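Local coordinates for Cd1 (Flavonifractor plautii, PDB 7D39), which probably acts as an FMN-dependent ene-reductase that initiates the breakdown of flavones and flavonols in a gut bacterium, at residues 116-119 and 120-124; 268-271 and 272-276; 71-74 and 75-79; 130-133 and 134-137; 276-279 and 280-283. All coordinates share one frame; numbering follows the deposited sequence.

Contacts 3, 1 and 4 come first along the chain, in the flavodoxin-like FMN reductase part with its five-stranded parallel sheet: contact 3 on helix 70-79, contact 1 on helix 111-124, contact 4 on the short helix 131-134 and the run into strand 138-144. Contacts 3 and 4, centres about 11 Å apart, are joined by salt bridges; contacts 1 and 4, whose centres are about 15 Å apart, meet where T118 packs on L134. Contacts 2 and 5 come last and share K276 on helix 265-285. Three contacts thus lie in the flavin-binding fold and two on a helix beyond it, which reaches back where F269 touches I116.

Contact 1. Residues 116-119 and 120-124; sequences IGTK and IAEET
I120 N bonds I116 O at 2.9 Å, nearly straight at the hydrogen (170°), and the next three amides repeat this i to i+4 pattern, A121 to G117, E122 to T118 and E123 to K119. The bonds differ in direction: I120 N approaches almost in line with the I116 carbonyl, whereas E122 N stands above the plane of the T118 carbonyl. I116 and I120 run down the same flank, with I116 CG2 3.9 Å from I120 CD1. I116 holds this methyl branch anti to its own nitrogen, while its other branch runs on to F269 of helix 265-285. These turns belong to the later part of helix 111-124, one of the helices that link strands 82-88 and 138-144 in the flavodoxin-like fold. T118 CG2 faces L134, and A121 CB lies 3.4 Å from G117 O. K119 and E123 also run alongside each other, K119 CG 3.8 Å from E123 OE1. The lysine bends at its second and third side-chain torsions, and its NZ ends 6.1 Å from E122 OE1, too far for a salt bridge, although the opposite charges probably attract weakly. E122 keeps its CG close over the backbone, 3.0 Å from T118 O. Farther on, T124 grips I120 O twice, its OG1 donating at 2.6 Å and its N at 2.9 Å from opposite faces of the carbonyl plane.

Contact 2. Residues 268-271 and 272-276; sequences KFIH and GNDIK
One face of the H271 imidazole carries the CD1 methyl of I275, an i to i+4 CH-pi contact along helix 265-285, the long helix that follows the four-stranded antiparallel sheet of the chain. The methyl stands 3.9 Å from the ring centroid and 25° off its normal, displaced toward the rim so that H271 CE1 is the nearest ring atom, 3.6 Å from I275 CD1. CG anti to the backbone nitrogen (chi1 -177°) brings the ring beside I275, which it meets at an angle. The D274 carboxylate lies alongside I270: D274 OD2 is 3.9 Å from I270 CG2, and D274 CG is 3.4 Å from I270 O. Exchanging D274 for an alanine removes the carboxylate and would probably leave I270 CG2 uncovered on that side, with one negative charge fewer on the helix. The backbone is regular, G272, N273, D274 and I275 donating to the carbonyls of K268, F269, I270 and H271. G272 sits where a CB would come tightly against K268 O. K268 itself turns away, its NZ bonded to the carbonyl of L162, which ties this end of the helix to the reductase fold, and to that of H262 in the run before the helix; I270 touches H260. Beside the ring contact, I275 CG1 also rests 3.4 Å from H271 O.

Contact 3. Residues 71-74 and 75-79; sequences DWLL and DKMLD
W72 and K76 meet on helix 70-79, which links strand 32-37 to strand 82-88 in the flavodoxin-like fold and packs its inner side against the parallel sheet. K76 CG sits squarely over the six-membered ring of the indole, 3.9 Å from the centroid and only 6° off the normal, a CH-pi contact made by a methylene. The first torsion of the lysine, with CG anti to the carbonyl carbon (chi1 -58°), sets CG over the ring, and the bend at the second (-63°) keeps CD beside it before NZ leaves for its salt bridge with E34. On the buried side L73 CG touches the selenium of M77, a selenomethionine here, at 4.1 Å, and L74 CG lies 4.5 Å from L78 CD1. L74 also reaches F105 and M109 of helix 96-109, while M77 packs on L4 and I6 of strand 2-7. On the outer side D75 turns back over the preceding turn, its OD2 3.0 Å from D71 O; two acceptors meet here, and the contact is probably repulsive. Its OD1 forms a salt bridge with R132 NH2, and D79 OD1 takes R132 NH1. Without the negative charge of D75, as with an asparagine in its place, the R132 guanidinium would probably be short of one of its charge partners. Regular backbone bonds run beneath these side chains from D75, K76, M77 and L78 to D71, W72, L73 and L74, among them L78 N to L74 O at 2.9 Å.

Contact 4. Residues 130-133 and 134-137; sequences DPRI and LKDK
K135 N donates to R132 O at 3.0 Å, from well above the carbonyl plane (63° out of it), and L134 N reaches P131 O at 3.2 Å. Both bonds span three residues, so the short helix 131-134 closes in tight turns before the chain extends toward strand 138-144. Among the charged groups, R132 grips D130 side-on. Its NE and NH2 both donate to D130 OD2, which lies in the guanidinium plane and accepts on its syn side, the shorter bond being NH2 to OD2 at 2.9 Å. D130 is also the N-cap, its OD1 accepting a weak bond from R132 N at 2.7 Å. NH1 of R132 goes on to D79, and NH2 is shared between D130 and D75; K135 NZ goes to L78 O, also on helix 70-79. A water donates to I133 O and, at 2.6 Å, to K135 O, bridging the turn. Packing is slight: K135 CB lies 3.2 Å from R132 O, while L134 faces N114 and I115 of helix 111-124. With three carboxylates around it, the guanidinium is probably firmly charged and hindered from turning, which ties the cap of this turn to the neighbouring helix.

Contact 5. Residues 276-279 and 280-283; sequences KENT and GKKI
G280 N donates to K276 O at 3.0 Å, and the amides of K281, K282 and I283 reach the carbonyls of E277, N278 and T279 at the same length, the even i to i+4 ladder of an alpha-helix. This is the later part of helix 265-285, where it projects outward and every residue is exposed. T279 and I283 meet one turn apart through methyls, T279 CG2 4.0 Å from I283 CD1. T279 places that methyl anti to its nitrogen (chi1 -64° for the hydroxyl branch), and its OG1 bonds I275 O on the turn before. I283 CG1 comes back over the backbone, 3.5 Å from T279 O. On another side the N278 and K281 chains run beside each other, N278 OD1 3.9 Å from K281 CD. The K281 chain is extended along the amide, and K281 NZ ends 5.7 Å from E277 OE1, too far for a salt bridge. G280 lacks a side chain although there is room for a CB. The contact therefore rests on backbone bonds and a few light touches; the opposite charges of E277 and K281 probably add only a weak attraction, lessened by solvent.

Contact 1. Residues 116-119 and 120-124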
loop_
_atom_site.group_PDB
_atom_site.type_symbol
_atom_site.label_atom_id
_atom_site.label_comp_id
_atom_site.label_asym_id
_atom_site.label_seq_id
_atom_site.Cartn_x
_atom_site.Cartn_y
_atom_site.Cartn_z
ATOM N N ILE A 116 -1.079 -7.095 -18.290
ATOM C CA ILE A 116 -2.057 -7.739 -19.160
ATOM C C ILE A 116 -2.639 -6.725 -20.127
ATOM O O ILE A 116 -2.677 -6.945 -21.342
ATOM C CB ILE A 116 -3.155 -8.401 -18.311
ATOM C CG1 ILE A 116 -2.609 -9.654 -17.631
ATOM C CG2 ILE A 116 -4.413 -8.663 -19.141
ATOM C CD1 ILE A 116 -3.477 -10.167 -16.519
ATOM N N GLY A 117 -3.057 -5.574 -19.598
ATOM C CA GLY A 117 -3.743 -4.593 -20.416
ATOM C C GLY A 117 -2.881 -4.020 -21.522
ATOM O O GLY A 117 -3.360 -3.803 -22.636
ATOM N N THR A 118 -1.604 -3.742 -21.235
ATOM C CA THR A 118 -0.778 -3.202 -22.304
ATOM C C THR A 118 -0.376 -4.286 -23.295
ATOM O O THR A 118 -0.079 -3.970 -24.451
ATOM C CB THR A 118 0.466 -2.471 -21.756
ATOM O OG1 THR A 118 1.574 -3.363 -21.658
ATOM C CG2 THR A 118 0.206 -1.864 -20.402
ATOM N N LYS A 119 -0.377 -5.553 -22.879
ATOM C CA LYS A 119 -0.112 -6.630 -23.823
ATOM C C LYS A 119 -1.273 -6.795 -24.790
ATOM O O LYS A 119 -1.078 -6.897 -26.004
ATOM C CB LYS A 119 0.153 -7.933 -23.074
ATOM C CG LYS A 119 0.837 -9.001 -23.908
ATOM C CD LYS A 119 2.033 -9.550 -23.142
ATOM C CE LYS A 119 2.898 -8.399 -22.617
ATOM N NZ LYS A 119 3.882 -8.832 -21.581
ATOM N N ILE A 120 -2.497 -6.821 -24.269
ATOM C CA ILE A 120 -3.658 -6.925 -25.143
ATOM C C ILE A 120 -3.730 -5.723 -26.078
ATOM O O ILE A 120 -4.088 -5.853 -27.254
ATOM C CB ILE A 120 -4.938 -7.089 -24.306
ATOM C CG1 ILE A 120 -5.000 -8.504 -23.719
ATOM C CG2 ILE A 120 -6.175 -6.812 -25.157
ATOM C CD1 ILE A 120 -6.048 -8.711 -22.634
ATOM N N ALA A 121 -3.367 -4.541 -25.582
ATOM C CA ALA A 121 -3.442 -3.345 -26.410
ATOM C C ALA A 121 -2.444 -3.411 -27.556
ATOM O O ALA A 121 -2.782 -3.100 -28.705
ATOM C CB ALA A 121 -3.205 -2.105 -25.552
ATOM N N GLU A 122 -1.208 -3.815 -27.269
ATOM C CA GLU A 122 -0.211 -3.911 -28.328
ATOM C C GLU A 122 -0.591 -4.955 -29.369
ATOM O O GLU A 122 -0.257 -4.810 -30.547
ATOM C CB GLU A 122 1.155 -4.242 -27.740
ATOM C CG GLU A 122 1.652 -3.220 -26.739
ATOM C CD GLU A 122 2.958 -3.632 -26.077
ATOM O OE1 GLU A 122 3.340 -4.820 -26.205
ATOM O OE2 GLU A 122 3.598 -2.766 -25.432
ATOM N N GLU A 123 -1.269 -6.018 -28.967
ATOM C CA GLU A 123 -1.523 -7.096 -29.906
ATOM C C GLU A 123 -2.815 -6.908 -30.686
ATOM O O GLU A 123 -2.950 -7.471 -31.782
ATOM C CB GLU A 123 -1.520 -8.439 -29.167
ATOM C CG GLU A 123 -0.187 -9.155 -29.313
ATOM C CD GLU A 123 0.121 -10.051 -28.138
ATOM O OE1 GLU A 123 -0.727 -10.133 -27.223
ATOM O OE2 GLU A 123 1.211 -10.667 -28.126
ATOM N N THR A 124 -3.750 -6.120 -30.166
ATOM C CA THR A 124 -5.019 -5.883 -30.837
ATOM C C THR A 124 -5.086 -4.513 -31.485
ATOM O O THR A 124 -6.155 -4.111 -31.949
ATOM C CB THR A 124 -6.173 -6.038 -29.846
ATOM O OG1 THR A 124 -6.056 -5.046 -28.823
ATOM C CG2 THR A 124 -6.142 -7.415 -29.206
#

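Contact 2. Residues 268-271 and 272-276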
loop_
_atom_site.group_PDB
_atom_site.type_symbol
_atom_site.label_atom_id
_atom_site.label_comp_id
_atom_site.label_asym_id
_atom_site.label_seq_id
_atom_site.Cartn_x
_atom_site.Cartn_y
_atom_site.Cartn_z
ATOM N N LYS A 268 -0.397 -12.449 -8.597
ATOM C CA LYS A 268 -1.403 -11.519 -9.094
ATOM C C LYS A 268 -2.122 -12.081 -10.317
ATOM O O LYS A 268 -3.331 -11.891 -10.470
ATOM C CB LYS A 268 -0.758 -10.173 -9.418
ATOM C CG LYS A 268 -0.424 -9.315 -8.196
ATOM C CD LYS A 268 0.077 -7.922 -8.599
ATOM C CE LYS A 268 0.532 -7.126 -7.363
ATOM N NZ LYS A 268 -0.533 -7.115 -6.323
ATOM N N PHE A 269 -1.393 -12.756 -11.206
ATOM C CA PHE A 269 -2.017 -13.374 -12.370
ATOM C C PHE A 269 -3.036 -14.419 -11.943
ATOM O O PHE A 269 -4.164 -14.448 -12.452
ATOM C CB PHE A 269 -0.942 -13.992 -13.267
ATOM C CG PHE A 269 -0.087 -12.974 -13.971
ATOM C CD1 PHE A 269 -0.598 -11.714 -14.269
ATOM C CD2 PHE A 269 1.222 -13.262 -14.335
ATOM C CE1 PHE A 269 0.179 -10.768 -14.912
ATOM C CE2 PHE A 269 2.002 -12.311 -14.979
ATOM C CZ PHE A 269 1.487 -11.062 -15.261
ATOM N N ILE A 270 -2.673 -15.262 -10.980
ATOM C CA ILE A 270 -3.616 -16.247 -10.462
ATOM C C ILE A 270 -4.825 -15.553 -9.860
ATOM O O ILE A 270 -5.977 -15.900 -10.142
ATOM C CB ILE A 270 -2.932 -17.153 -9.424
ATOM C CG1 ILE A 270 -1.818 -17.969 -10.075
ATOM C CG2 ILE A 270 -3.968 -18.059 -8.776
ATOM C CD1 ILE A 270 -0.902 -18.616 -9.081
ATOM N N HIS A 271 -4.573 -14.583 -8.988
ATOM C CA HIS A 271 -5.662 -13.891 -8.317
ATOM C C HIS A 271 -6.598 -13.265 -9.336
ATOM O O HIS A 271 -7.820 -13.397 -9.243
ATOM C CB HIS A 271 -5.084 -12.835 -7.377
ATOM C CG HIS A 271 -6.111 -12.108 -6.573
ATOM N ND1 HIS A 271 -6.191 -10.733 -6.549
ATOM C CD2 HIS A 271 -7.078 -12.558 -5.740
ATOM C CE1 HIS A 271 -7.172 -10.368 -5.746
ATOM N NE2 HIS A 271 -7.725 -11.456 -5.243
ATOM N N GLY A 272 -6.028 -12.594 -10.334
ATOM C CA GLY A 272 -6.847 -11.943 -11.334
ATOM C C GLY A 272 -7.627 -12.928 -12.191
ATOM O O GLY A 272 -8.749 -12.641 -12.614
ATOM N N ASN A 273 -7.055 -14.095 -12.472
ATOM C CA ASN A 273 -7.845 -15.047 -13.245
ATOM C C ASN A 273 -9.005 -15.593 -12.415
ATOM O O ASN A 273 -10.104 -15.813 -12.946
ATOM C CB ASN A 273 -6.998 -16.188 -13.788
ATOM C CG ASN A 273 -7.811 -17.111 -14.697
ATOM O OD1 ASN A 273 -8.172 -16.736 -15.821
ATOM N ND2 ASN A 273 -8.127 -18.305 -14.202
ATOM N N ASP A 274 -8.788 -15.803 -11.110
ATOM C CA ASP A 274 -9.881 -16.216 -10.227
ATOM C C ASP A 274 -10.997 -15.174 -10.204
ATOM O O ASP A 274 -12.186 -15.520 -10.210
ATOM C CB ASP A 274 -9.368 -16.458 -8.809
ATOM C CG ASP A 274 -8.450 -17.670 -8.707
ATOM O OD1 ASP A 274 -8.487 -18.543 -9.601
ATOM O OD2 ASP A 274 -7.701 -17.752 -7.713
ATOM N N ILE A 275 -10.634 -13.889 -10.173
ATOM C CA ILE A 275 -11.642 -12.838 -10.195
ATOM C C ILE A 275 -12.431 -12.895 -11.489
ATOM O O ILE A 275 -13.657 -12.728 -11.492
ATOM C CB ILE A 275 -10.983 -11.462 -9.992
ATOM C CG1 ILE A 275 -10.458 -11.340 -8.566
ATOM C CG2 ILE A 275 -11.946 -10.337 -10.312
ATOM C CD1 ILE A 275 -9.666 -10.043 -8.314
ATOM N N LYS A 276 -11.751 -13.153 -12.607
ATOM C CA LYS A 276 -12.439 -13.158 -13.889
ATOM C C LYS A 276 -13.417 -14.322 -13.979
ATOM O O LYS A 276 -14.573 -14.138 -14.372
ATOM C CB LYS A 276 -11.438 -13.211 -15.043
ATOM C CG LYS A 276 -12.106 -12.999 -16.398
ATOM C CD LYS A 276 -11.259 -13.425 -17.553
ATOM C CE LYS A 276 -12.030 -13.287 -18.875
ATOM N NZ LYS A 276 -12.363 -11.867 -19.211
#

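Contact 3. Residues 71-74 and 75-79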
loop_
_atom_site.group_PDB
_atom_site.type_symbol
_atom_site.label_atom_id
_atom_site.label_comp_id
_atom_site.label_asym_id
_atom_site.label_seq_id
_atom_site.Cartn_x
_atom_site.Cartn_y
_atom_site.Cartn_z
ATOM N N ASP A 71 -7.199 11.483 -9.159
ATOM C CA ASP A 71 -6.468 11.389 -10.418
ATOM C C ASP A 71 -5.286 12.347 -10.429
ATOM O O ASP A 71 -4.186 11.978 -10.850
ATOM C CB ASP A 71 -7.398 11.661 -11.606
ATOM C CG ASP A 71 -8.319 10.488 -11.908
ATOM O OD1 ASP A 71 -8.012 9.357 -11.481
ATOM O OD2 ASP A 71 -9.346 10.693 -12.579
ATOM N N TRP A 72 -5.491 13.579 -9.965
ATOM C CA TRP A 72 -4.373 14.508 -9.826
ATOM C C TRP A 72 -3.285 13.923 -8.932
ATOM O O TRP A 72 -2.106 13.889 -9.303
ATOM C CB TRP A 72 -4.879 15.837 -9.277
ATOM C CG TRP A 72 -3.816 16.870 -9.072
ATOM C CD1 TRP A 72 -3.368 17.794 -9.984
ATOM C CD2 TRP A 72 -3.069 17.099 -7.872
ATOM N NE1 TRP A 72 -2.386 18.574 -9.421
ATOM C CE2 TRP A 72 -2.185 18.176 -8.127
ATOM C CE3 TRP A 72 -3.061 16.504 -6.610
ATOM C CZ2 TRP A 72 -1.303 18.660 -7.167
ATOM C CZ3 TRP A 72 -2.169 16.988 -5.652
ATOM C CH2 TRP A 72 -1.314 18.061 -5.937
ATOM N N LEU A 73 -3.665 13.451 -7.745
ATOM C CA LEU A 73 -2.678 12.858 -6.842
ATOM C C LEU A 73 -1.922 11.723 -7.524
ATOM O O LEU A 73 -0.691 11.638 -7.445
ATOM C CB LEU A 73 -3.373 12.348 -5.572
ATOM C CG LEU A 73 -2.532 11.665 -4.486
ATOM C CD1 LEU A 73 -1.417 12.576 -4.017
ATOM C CD2 LEU A 73 -3.407 11.215 -3.304
ATOM N N LEU A 74 -2.650 10.845 -8.206
ATOM C CA LEU A 74 -2.021 9.710 -8.860
ATOM C C LEU A 74 -1.024 10.159 -9.921
ATOM O O LEU A 74 0.086 9.617 -10.004
ATOM C CB LEU A 74 -3.104 8.810 -9.464
ATOM C CG LEU A 74 -2.640 7.389 -9.703
ATOM C CD1 LEU A 74 -2.101 6.879 -8.398
ATOM C CD2 LEU A 74 -3.787 6.523 -10.192
ATOM N N ASP A 75 -1.400 11.140 -10.749
ATOM C CA ASP A 75 -0.456 11.663 -11.733
ATOM C C ASP A 75 0.828 12.120 -11.058
ATOM O O ASP A 75 1.926 11.873 -11.566
ATOM C CB ASP A 75 -1.060 12.828 -12.529
ATOM C CG ASP A 75 -2.196 12.408 -13.436
ATOM O OD1 ASP A 75 -2.065 11.403 -14.169
ATOM O OD2 ASP A 75 -3.236 13.101 -13.429
ATOM N N LYS A 76 0.711 12.796 -9.914
ATOM C CA LYS A 76 1.911 13.273 -9.228
ATOM C C LYS A 76 2.763 12.106 -8.762
ATOM O O LYS A 76 3.990 12.128 -8.899
ATOM C CB LYS A 76 1.547 14.159 -8.032
ATOM C CG LYS A 76 0.691 15.391 -8.333
ATOM C CD LYS A 76 1.381 16.384 -9.254
ATOM C CE LYS A 76 2.661 16.896 -8.663
ATOM N NZ LYS A 76 3.146 18.078 -9.426
HETATM N N MSE A 77 2.135 11.081 -8.202
HETATM C CA MSE A 77 2.896 9.947 -7.724
HETATM C C MSE A 77 3.587 9.235 -8.883
HETATM O O MSE A 77 4.708 8.768 -8.737
HETATM C CB MSE A 77 2.000 8.990 -6.960
HETATM C CG MSE A 77 1.413 9.611 -5.720
HETATM SE SE MSE A 77 0.026 8.502 -4.878
HETATM C CE MSE A 77 1.154 7.392 -3.716
ATOM N N LEU A 78 2.927 9.185 -10.045
ATOM C CA LEU A 78 3.509 8.502 -11.198
ATOM C C LEU A 78 4.697 9.264 -11.769
ATOM O O LEU A 78 5.599 8.652 -12.346
ATOM C CB LEU A 78 2.447 8.290 -12.286
ATOM C CG LEU A 78 1.373 7.215 -12.060
ATOM C CD1 LEU A 78 0.278 7.317 -13.101
ATOM C CD2 LEU A 78 1.991 5.824 -12.093
ATOM N N ASP A 79 4.710 10.589 -11.637
ATOM C CA ASP A 79 5.836 11.380 -12.111
ATOM C C ASP A 79 7.045 11.314 -11.191
ATOM O O ASP A 79 8.119 11.769 -11.590
ATOM C CB ASP A 79 5.440 12.849 -12.281
ATOM C CG ASP A 79 4.689 13.118 -13.574
ATOM O OD1 ASP A 79 4.763 12.289 -14.513
ATOM O OD2 ASP A 79 4.025 14.179 -13.647
#

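Contact 4. Residues 130-133 and 134-137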
loop_
_atom_site.group_PDB
_atom_site.type_symbol
_atom_site.label_atom_id
_atom_site.label_comp_id
_atom_site.label_asym_id
_atom_site.label_seq_id
_atom_site.Cartn_x
_atom_site.Cartn_y
_atom_site.Cartn_z
ATOM N N ASP A 130 -1.031 4.390 -20.206
ATOM C CA ASP A 130 0.157 5.082 -19.706
ATOM C C ASP A 130 1.485 4.431 -19.355
ATOM O O ASP A 130 1.562 3.696 -18.357
ATOM C CB ASP A 130 -0.418 5.856 -18.520
ATOM C CG ASP A 130 0.512 6.975 -18.011
ATOM O OD1 ASP A 130 1.747 6.877 -18.149
ATOM O OD2 ASP A 130 -0.008 7.960 -17.446
ATOM N N PRO A 131 2.537 4.663 -20.137
ATOM C CA PRO A 131 3.831 4.035 -19.823
ATOM C C PRO A 131 4.242 4.201 -18.373
ATOM O O PRO A 131 4.751 3.257 -17.759
ATOM C CB PRO A 131 4.806 4.759 -20.760
ATOM C CG PRO A 131 3.962 5.299 -21.845
ATOM C CD PRO A 131 2.645 5.641 -21.224
ATOM N N ARG A 132 4.032 5.391 -17.809
ATOM C CA ARG A 132 4.417 5.639 -16.426
ATOM C C ARG A 132 3.881 4.569 -15.490
ATOM O O ARG A 132 4.543 4.214 -14.510
ATOM C CB ARG A 132 3.920 7.015 -15.993
ATOM C CG ARG A 132 4.621 8.162 -16.680
ATOM C CD ARG A 132 4.092 9.463 -16.154
ATOM N NE ARG A 132 2.637 9.482 -16.242
ATOM C CZ ARG A 132 1.863 10.340 -15.592
ATOM N NH1 ARG A 132 2.401 11.256 -14.790
ATOM N NH2 ARG A 132 0.551 10.274 -15.739
ATOM N N ILE A 133 2.705 4.018 -15.798
ATOM C CA ILE A 133 2.007 3.143 -14.858
ATOM C C ILE A 133 2.827 1.903 -14.530
ATOM O O ILE A 133 2.785 1.405 -13.400
ATOM C CB ILE A 133 0.628 2.762 -15.416
ATOM C CG1 ILE A 133 -0.316 3.956 -15.311
ATOM C CG2 ILE A 133 0.073 1.573 -14.664
ATOM C CD1 ILE A 133 -1.543 3.812 -16.167
ATOM N N LEU A 134 3.555 1.363 -15.508
ATOM C CA LEU A 134 4.352 0.164 -15.284
ATOM C C LEU A 134 5.790 0.459 -14.873
ATOM O O LEU A 134 6.535 -0.477 -14.573
ATOM C CB LEU A 134 4.355 -0.699 -16.538
ATOM C CG LEU A 134 3.003 -1.350 -16.786
ATOM C CD1 LEU A 134 3.036 -2.215 -18.042
ATOM C CD2 LEU A 134 2.627 -2.168 -15.568
ATOM N N LYS A 135 6.192 1.727 -14.851
ATOM C CA LYS A 135 7.527 2.110 -14.407
ATOM C C LYS A 135 7.793 1.625 -12.984
ATOM O O LYS A 135 6.955 1.777 -12.093
ATOM C CB LYS A 135 7.654 3.634 -14.474
ATOM C CG LYS A 135 8.941 4.156 -15.063
ATOM C CD LYS A 135 9.321 5.505 -14.434
ATOM C CE LYS A 135 8.171 6.517 -14.486
ATOM N NZ LYS A 135 8.443 7.765 -13.699
ATOM N N ASP A 136 8.966 1.037 -12.766
ATOM C CA ASP A 136 9.365 0.683 -11.409
ATOM C C ASP A 136 9.463 1.937 -10.547
ATOM O O ASP A 136 9.714 3.035 -11.043
ATOM C CB ASP A 136 10.707 -0.045 -11.422
ATOM C CG ASP A 136 10.575 -1.502 -11.822
ATOM O OD1 ASP A 136 9.540 -2.126 -11.500
ATOM O OD2 ASP A 136 11.511 -2.029 -12.453
ATOM N N LYS A 137 9.259 1.771 -9.239
ATOM C CA LYS A 137 9.225 2.908 -8.322
ATOM C C LYS A 137 9.583 2.438 -6.917
ATOM O O LYS A 137 9.301 1.294 -6.542
ATOM C CB LYS A 137 7.843 3.602 -8.307
ATOM C CG LYS A 137 7.875 5.025 -7.726
ATOM C CD LYS A 137 6.509 5.695 -7.729
ATOM C CE LYS A 137 5.854 5.661 -9.103
ATOM N NZ LYS A 137 6.716 6.262 -10.167
HETATM O O HOH W 1 4.496 2.046 -11.209
#

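Contact 5. Residues 276-279 and 280-283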
loop_
_atom_site.group_PDB
_atom_site.type_symbol
_atom_site.label_atom_id
_atom_site.label_comp_id
_atom_site.label_asym_id
_atom_site.label_seq_id
_atom_site.Cartn_x
_atom_site.Cartn_y
_atom_site.Cartn_z
ATOM N N LYS A 276 -11.751 -13.153 -12.607
ATOM C CA LYS A 276 -12.439 -13.158 -13.889
ATOM C C LYS A 276 -13.417 -14.322 -13.979
ATOM O O LYS A 276 -14.573 -14.138 -14.372
ATOM C CB LYS A 276 -11.438 -13.211 -15.043
ATOM C CG LYS A 276 -12.106 -12.999 -16.398
ATOM C CD LYS A 276 -11.259 -13.425 -17.553
ATOM C CE LYS A 276 -12.030 -13.287 -18.875
ATOM N NZ LYS A 276 -12.363 -11.867 -19.211
ATOM N N GLU A 277 -12.968 -15.526 -13.617
ATOM C CA GLU A 277 -13.859 -16.683 -13.610
ATOM C C GLU A 277 -15.061 -16.442 -12.705
ATOM O O GLU A 277 -16.203 -16.711 -13.087
ATOM C CB GLU A 277 -13.110 -17.929 -13.147
ATOM C CG GLU A 277 -12.063 -18.464 -14.091
ATOM C CD GLU A 277 -11.306 -19.641 -13.482
ATOM O OE1 GLU A 277 -11.342 -19.792 -12.237
ATOM O OE2 GLU A 277 -10.681 -20.413 -14.246
ATOM N N ASN A 278 -14.819 -15.935 -11.492
ATOM C CA ASN A 278 -15.902 -15.776 -10.530
ATOM C C ASN A 278 -16.846 -14.649 -10.921
ATOM O O ASN A 278 -18.053 -14.741 -10.670
ATOM C CB ASN A 278 -15.312 -15.564 -9.137
ATOM C CG ASN A 278 -14.654 -16.821 -8.617
ATOM O OD1 ASN A 278 -15.173 -17.916 -8.812
ATOM N ND2 ASN A 278 -13.498 -16.684 -8.005
ATOM N N THR A 279 -16.321 -13.591 -11.541
ATOM C CA THR A 279 -17.173 -12.548 -12.100
ATOM C C THR A 279 -18.066 -13.103 -13.198
ATOM O O THR A 279 -19.253 -12.771 -13.272
ATOM C CB THR A 279 -16.314 -11.413 -12.645
ATOM O OG1 THR A 279 -15.603 -10.806 -11.569
ATOM C CG2 THR A 279 -17.183 -10.381 -13.284
ATOM N N GLY A 280 -17.511 -13.957 -14.058
ATOM C CA GLY A 280 -18.327 -14.587 -15.085
ATOM C C GLY A 280 -19.437 -15.428 -14.489
ATOM O O GLY A 280 -20.593 -15.337 -14.904
ATOM N N LYS A 281 -19.104 -16.243 -13.485
ATOM C CA LYS A 281 -20.133 -17.000 -12.781
ATOM C C LYS A 281 -21.217 -16.079 -12.245
ATOM O O LYS A 281 -22.410 -16.391 -12.336
ATOM C CB LYS A 281 -19.520 -17.798 -11.629
ATOM C CG LYS A 281 -18.877 -19.105 -12.012
ATOM C CD LYS A 281 -17.977 -19.634 -10.886
ATOM C CE LYS A 281 -17.288 -20.939 -11.294
ATOM N NZ LYS A 281 -16.421 -21.487 -10.218
ATOM N N LYS A 282 -20.825 -14.940 -11.664
ATOM C CA LYS A 282 -21.826 -14.064 -11.059
ATOM C C LYS A 282 -22.768 -13.500 -12.111
ATOM O O LYS A 282 -23.982 -13.453 -11.901
ATOM C CB LYS A 282 -21.162 -12.920 -10.283
ATOM C CG LYS A 282 -22.175 -12.034 -9.516
ATOM C CD LYS A 282 -21.601 -10.666 -9.255
ATOM C CE LYS A 282 -22.242 -9.953 -8.076
ATOM N NZ LYS A 282 -21.482 -8.678 -7.852
ATOM N N ILE A 283 -22.223 -13.035 -13.235
ATOM C CA ILE A 283 -23.061 -12.455 -14.280
ATOM C C ILE A 283 -24.117 -13.453 -14.723
ATOM O O ILE A 283 -25.288 -13.100 -14.906
ATOM C CB ILE A 283 -22.189 -11.989 -15.459
ATOM C CG1 ILE A 283 -21.412 -10.733 -15.076
ATOM C CG2 ILE A 283 -23.042 -11.769 -16.708
ATOM C CD1 ILE A 283 -20.200 -10.504 -15.930
#